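Local coordinates for programmed Cell Death Protein 5 Homolog (Leishmania major, PDB 6VMT) that probably binds DNA, as a small, mostly helical member of the PDCD5 family, at residues Ala42-Ile55 / Pro81-Gly93. Numbering follows the deposited sequence.
Sequences AFVSAEGRERLKRI and PPVSDDTVRELLG
At the end of its helix, Phe43 O accepts a hydrogen bond from Val83 N at 2.6 Å, in the carbonyl plane. Pro82, after a cis peptide bond, adds a CA-H...O contact to the same oxygen. Val44 leaves the helix and forms a single beta bridge with Val83. Val44 CG1 meets Val88 CG2 at 4.0 Å, the side chains roughly perpendicular. Ser45 N donates a hydrogen bond to Val83 O (3.0 Å), gripping Val83 through both N and O. Ser45 is the N-cap of the next helix, its OG weakly accepting from Gly48 N. A water joins this OG to Asp85 N. Glu47 OE1 lies 3.5 Å from Asp85 OD2, like charges whose repulsion Arg51 probably eases. Gly48 brings the helices close, its CA 3.8 Å from Asp85 CA. Arg51 fits as a knob among Asp85, Val88, Arg89 and Leu92. Its CG lies anti to the backbone N (chi1 176°) and the chain bends at chi3. Arg51 NE thereby makes a short 2.5 Å salt bridge to Asp85 OD1. OD1 lies in the guanidinium plane; NE comes to its syn side, 25° out of the carboxylate plane. Arg89 CB and Arg54 NH2 cover opposite guanidinium faces. Leu52 CG rests on Val88 CG1. Ile55 CG1 ends the row against Leu92 CD1, 3.9 Å away. Helices 46-55 and 85-93 run 28° from parallel, their axes 8.4 Å apart at closest. The contact joins the 43-45 turn and the first turns of helix 46-75 to the start of helix 85-103; further along 46-75, Val74, Ile70 and Val66 touch Phe43, Val44 and Leu52 in turn.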
loop_
_atom_site.group_PDB
_atom_site.type_symbol
_atom_site.label_atom_id
_atom_site.label_comp_id
_atom_site.label_asym_id
_atom_site.label_seq_id
_atom_site.Cartn_x
_atom_site.Cartn_y
_atom_site.Cartn_z
ATOM N N ALA A 42 4.700 -4.230 -11.013
ATOM C CA ALA A 42 4.048 -4.904 -12.162
ATOM C C ALA A 42 2.926 -4.054 -12.758
ATOM O O ALA A 42 2.678 -4.181 -13.986
ATOM C CB ALA A 42 3.487 -6.218 -11.700
ATOM N N PHE A 43 2.237 -3.304 -11.893
ATOM C CA PHE A 43 0.939 -2.643 -12.171
ATOM C C PHE A 43 1.184 -1.213 -12.631
ATOM O O PHE A 43 0.473 -0.738 -13.544
ATOM C CB PHE A 43 0.047 -2.606 -10.928
ATOM C CG PHE A 43 -0.512 -3.937 -10.476
ATOM C CD1 PHE A 43 -0.256 -5.105 -11.174
ATOM C CD2 PHE A 43 -1.335 -4.009 -9.369
ATOM C CE1 PHE A 43 -0.802 -6.308 -10.762
ATOM C CE2 PHE A 43 -1.896 -5.208 -8.970
ATOM C CZ PHE A 43 -1.623 -6.359 -9.661
ATOM N N VAL A 44 2.152 -0.552 -11.998
ATOM C CA VAL A 44 2.370 0.916 -12.135
ATOM C C VAL A 44 3.708 1.106 -12.833
ATOM O O VAL A 44 4.593 0.290 -12.620
ATOM C CB VAL A 44 2.305 1.618 -10.767
ATOM C CG1 VAL A 44 2.481 3.114 -10.862
ATOM C CG2 VAL A 44 0.990 1.337 -10.089
ATOM N N SER A 45 3.822 2.133 -13.657
ATOM C CA SER A 45 5.061 2.460 -14.405
ATOM C C SER A 45 6.064 3.095 -13.443
ATOM O O SER A 45 5.686 3.433 -12.308
ATOM C CB SER A 45 4.767 3.368 -15.549
ATOM O OG SER A 45 4.375 4.626 -15.044
ATOM N N ALA A 46 7.299 3.257 -13.891
ATOM C CA ALA A 46 8.456 3.613 -13.044
ATOM C C ALA A 46 8.322 5.071 -12.624
ATOM O O ALA A 46 8.455 5.358 -11.429
ATOM C CB ALA A 46 9.716 3.353 -13.812
ATOM N N GLU A 47 8.041 5.936 -13.601
ATOM C CA GLU A 47 7.760 7.380 -13.419
ATOM C C GLU A 47 6.637 7.533 -12.394
ATOM O O GLU A 47 6.764 8.388 -11.488
ATOM C CB GLU A 47 7.346 8.019 -14.749
ATOM C CG GLU A 47 8.429 8.855 -15.424
ATOM C CD GLU A 47 7.958 10.185 -16.017
ATOM O OE1 GLU A 47 6.768 10.285 -16.420
ATOM O OE2 GLU A 47 8.778 11.136 -16.062
ATOM N N GLY A 48 5.565 6.754 -12.564
ATOM C CA GLY A 48 4.338 6.848 -11.752
ATOM C C GLY A 48 4.593 6.323 -10.361
ATOM O O GLY A 48 3.872 6.705 -9.434
ATOM N N ARG A 49 5.603 5.472 -10.226
ATOM C CA ARG A 49 5.979 4.850 -8.937
ATOM C C ARG A 49 6.845 5.807 -8.113
ATOM O O ARG A 49 6.629 5.852 -6.887
ATOM C CB ARG A 49 6.678 3.516 -9.186
ATOM C CG ARG A 49 5.901 2.330 -8.646
ATOM C CD ARG A 49 5.995 1.115 -9.531
ATOM N NE ARG A 49 7.377 0.739 -9.737
ATOM C CZ ARG A 49 7.933 0.481 -10.912
ATOM N NH1 ARG A 49 7.222 0.530 -12.030
ATOM N NH2 ARG A 49 9.216 0.158 -10.955
ATOM N N GLU A 50 7.767 6.533 -8.745
ATOM C CA GLU A 50 8.535 7.632 -8.091
ATOM C C GLU A 50 7.559 8.692 -7.562
ATOM O O GLU A 50 7.600 9.043 -6.358
ATOM C CB GLU A 50 9.519 8.259 -9.077
ATOM C CG GLU A 50 10.558 7.269 -9.567
ATOM C CD GLU A 50 11.621 7.843 -10.483
ATOM O OE1 GLU A 50 11.994 9.020 -10.289
ATOM O OE2 GLU A 50 12.071 7.107 -11.389
ATOM N N ARG A 51 6.700 9.174 -8.445
ATOM C CA ARG A 51 5.698 10.212 -8.135
ATOM C C ARG A 51 4.968 9.821 -6.855
ATOM O O ARG A 51 4.765 10.686 -6.002
ATOM C CB ARG A 51 4.732 10.367 -9.310
ATOM C CG ARG A 51 3.606 11.350 -9.039
ATOM C CD ARG A 51 2.670 11.514 -10.216
ATOM N NE ARG A 51 3.247 12.338 -11.266
ATOM C CZ ARG A 51 3.318 13.662 -11.250
ATOM N NH1 ARG A 51 2.857 14.353 -10.223
ATOM N NH2 ARG A 51 3.863 14.292 -12.270
ATOM N N LEU A 52 4.579 8.562 -6.724
ATOM C CA LEU A 52 3.730 8.110 -5.592
ATOM C C LEU A 52 4.526 8.182 -4.287
ATOM O O LEU A 52 3.924 8.505 -3.245
ATOM C CB LEU A 52 3.270 6.678 -5.867
ATOM C CG LEU A 52 1.920 6.517 -6.547
ATOM C CD1 LEU A 52 1.709 5.054 -6.883
ATOM C CD2 LEU A 52 0.794 7.021 -5.655
ATOM N N LYS A 53 5.813 7.829 -4.339
ATOM C CA LYS A 53 6.712 7.820 -3.158
ATOM C C LYS A 53 7.099 9.271 -2.878
ATOM O O LYS A 53 7.073 9.682 -1.705
ATOM C CB LYS A 53 7.894 6.879 -3.402
ATOM C CG LYS A 53 7.485 5.420 -3.590
ATOM C CD LYS A 53 8.533 4.402 -3.184
ATOM C CE LYS A 53 7.972 3.004 -3.028
ATOM N NZ LYS A 53 8.996 2.069 -2.510
ATOM N N ARG A 54 7.348 10.040 -3.934
ATOM C CA ARG A 54 7.635 11.492 -3.830
ATOM C C ARG A 54 6.535 12.208 -3.040
ATOM O O ARG A 54 6.887 13.071 -2.235
ATOM C CB ARG A 54 7.742 12.108 -5.222
ATOM C CG ARG A 54 8.785 13.203 -5.329
ATOM C CD ARG A 54 8.985 13.469 -6.800
ATOM N NE ARG A 54 7.736 13.877 -7.427
ATOM C CZ ARG A 54 7.459 13.739 -8.719
ATOM N NH1 ARG A 54 8.344 13.184 -9.525
ATOM N NH2 ARG A 54 6.298 14.139 -9.211
ATOM N N ILE A 55 5.266 11.876 -3.288
ATOM C CA ILE A 55 4.063 12.495 -2.646
ATOM C C ILE A 55 3.800 11.845 -1.285
ATOM O O ILE A 55 3.121 12.470 -0.447
ATOM C CB ILE A 55 2.827 12.353 -3.555
ATOM C CG1 ILE A 55 3.026 13.057 -4.899
ATOM C CG2 ILE A 55 1.569 12.840 -2.852
ATOM C CD1 ILE A 55 2.958 14.574 -4.836
ATOM N N PRO A 81 -3.062 -2.424 -16.655
ATOM C CA PRO A 81 -1.660 -2.244 -16.313
ATOM C C PRO A 81 -0.813 -2.266 -17.573
ATOM O O PRO A 81 -1.211 -2.863 -18.562
ATOM C CB PRO A 81 -1.342 -3.438 -15.422
ATOM C CG PRO A 81 -2.307 -4.507 -15.856
ATOM C CD PRO A 81 -3.526 -3.789 -16.394
ATOM N N PRO A 82 0.375 -1.624 -17.586
ATOM C CA PRO A 82 0.885 -0.868 -16.451
ATOM C C PRO A 82 0.309 0.550 -16.501
ATOM O O PRO A 82 0.112 1.098 -17.576
ATOM C CB PRO A 82 2.386 -0.876 -16.700
ATOM C CG PRO A 82 2.452 -0.721 -18.200
ATOM C CD PRO A 82 1.283 -1.529 -18.736
ATOM N N VAL A 83 0.041 1.095 -15.324
ATOM C CA VAL A 83 -0.704 2.365 -15.138
ATOM C C VAL A 83 0.307 3.501 -15.287
ATOM O O VAL A 83 1.343 3.483 -14.579
ATOM C CB VAL A 83 -1.400 2.319 -13.767
ATOM C CG1 VAL A 83 -2.008 3.622 -13.334
ATOM C CG2 VAL A 83 -2.441 1.233 -13.729
ATOM N N SER A 84 0.020 4.436 -16.200
ATOM C CA SER A 84 0.886 5.573 -16.624
ATOM C C SER A 84 1.034 6.591 -15.493
ATOM O O SER A 84 0.083 6.707 -14.726
ATOM C CB SER A 84 0.269 6.229 -17.825
ATOM O OG SER A 84 -1.041 6.694 -17.517
ATOM N N ASP A 85 2.138 7.354 -15.445
ATOM C CA ASP A 85 2.328 8.535 -14.547
ATOM C C ASP A 85 1.131 9.486 -14.675
ATOM O O ASP A 85 0.660 10.008 -13.658
ATOM C CB ASP A 85 3.617 9.284 -14.894
ATOM C CG ASP A 85 3.853 10.578 -14.123
ATOM O OD1 ASP A 85 3.930 10.505 -12.889
ATOM O OD2 ASP A 85 3.976 11.650 -14.767
ATOM N N ASP A 86 0.659 9.680 -15.904
ATOM C CA ASP A 86 -0.474 10.572 -16.258
ATOM C C ASP A 86 -1.719 10.128 -15.482
ATOM O O ASP A 86 -2.420 10.981 -14.963
ATOM C CB ASP A 86 -0.692 10.593 -17.777
ATOM C CG ASP A 86 0.583 10.585 -18.627
ATOM O OD1 ASP A 86 1.447 9.684 -18.421
ATOM O OD2 ASP A 86 0.703 11.467 -19.511
ATOM N N THR A 87 -1.995 8.830 -15.402
ATOM C CA THR A 87 -3.159 8.281 -14.648
ATOM C C THR A 87 -2.907 8.383 -13.143
ATOM O O THR A 87 -3.867 8.667 -12.401
ATOM C CB THR A 87 -3.468 6.824 -15.012
ATOM O OG1 THR A 87 -3.586 6.646 -16.425
ATOM C CG2 THR A 87 -4.759 6.363 -14.386
ATOM N N VAL A 88 -1.673 8.155 -12.690
ATOM C CA VAL A 88 -1.312 8.332 -11.256
ATOM C C VAL A 88 -1.627 9.778 -10.858
ATOM O O VAL A 88 -2.444 9.987 -9.934
ATOM C CB VAL A 88 0.163 7.980 -11.005
ATOM C CG1 VAL A 88 0.624 8.414 -9.625
ATOM C CG2 VAL A 88 0.418 6.495 -11.207
ATOM N N ARG A 89 -1.017 10.735 -11.558
ATOM C CA ARG A 89 -1.175 12.197 -11.306
ATOM C C ARG A 89 -2.669 12.515 -11.226
ATOM O O ARG A 89 -3.088 13.096 -10.237
ATOM C CB ARG A 89 -0.407 12.968 -12.380
ATOM C CG ARG A 89 -1.132 14.171 -12.951
ATOM C CD ARG A 89 -0.221 15.146 -13.679
ATOM N NE ARG A 89 -0.900 16.438 -13.763
ATOM C CZ ARG A 89 -1.175 17.262 -12.732
ATOM N NH1 ARG A 89 -0.823 16.973 -11.489
ATOM N NH2 ARG A 89 -1.810 18.398 -12.954
ATOM N N GLU A 90 -3.452 12.045 -12.187
ATOM C CA GLU A 90 -4.936 12.199 -12.223
ATOM C C GLU A 90 -5.524 11.693 -10.904
ATOM O O GLU A 90 -6.193 12.481 -10.239
ATOM C CB GLU A 90 -5.497 11.465 -13.444
ATOM C CG GLU A 90 -6.902 11.862 -13.864
ATOM C CD GLU A 90 -7.307 11.301 -15.230
ATOM O OE1 GLU A 90 -7.124 10.081 -15.444
ATOM O OE2 GLU A 90 -7.793 12.078 -16.100
ATOM N N LEU A 91 -5.229 10.447 -10.506
ATOM C CA LEU A 91 -5.774 9.815 -9.263
ATOM C C LEU A 91 -5.334 10.619 -8.032
ATOM O O LEU A 91 -6.200 10.946 -7.204
ATOM C CB LEU A 91 -5.303 8.364 -9.148
ATOM C CG LEU A 91 -5.832 7.346 -10.164
ATOM C CD1 LEU A 91 -5.314 5.971 -9.824
ATOM C CD2 LEU A 91 -7.338 7.293 -10.193
ATOM N N LEU A 92 -4.058 10.981 -7.910
ATOM C CA LEU A 92 -3.582 11.806 -6.754
ATOM C C LEU A 92 -4.381 13.117 -6.616
ATOM O O LEU A 92 -4.743 13.493 -5.506
ATOM C CB LEU A 92 -2.110 12.116 -6.962
ATOM C CG LEU A 92 -1.159 10.989 -6.576
ATOM C CD1 LEU A 92 0.254 11.326 -6.977
ATOM C CD2 LEU A 92 -1.201 10.737 -5.102
ATOM N N GLY A 93 -4.678 13.802 -7.705
ATOM C CA GLY A 93 -5.606 14.939 -7.644
ATOM C C GLY A 93 -6.976 14.525 -7.148
ATOM O O GLY A 93 -7.502 15.209 -6.302
HETATM O O HOH W 1 4.421 6.156 -17.442
#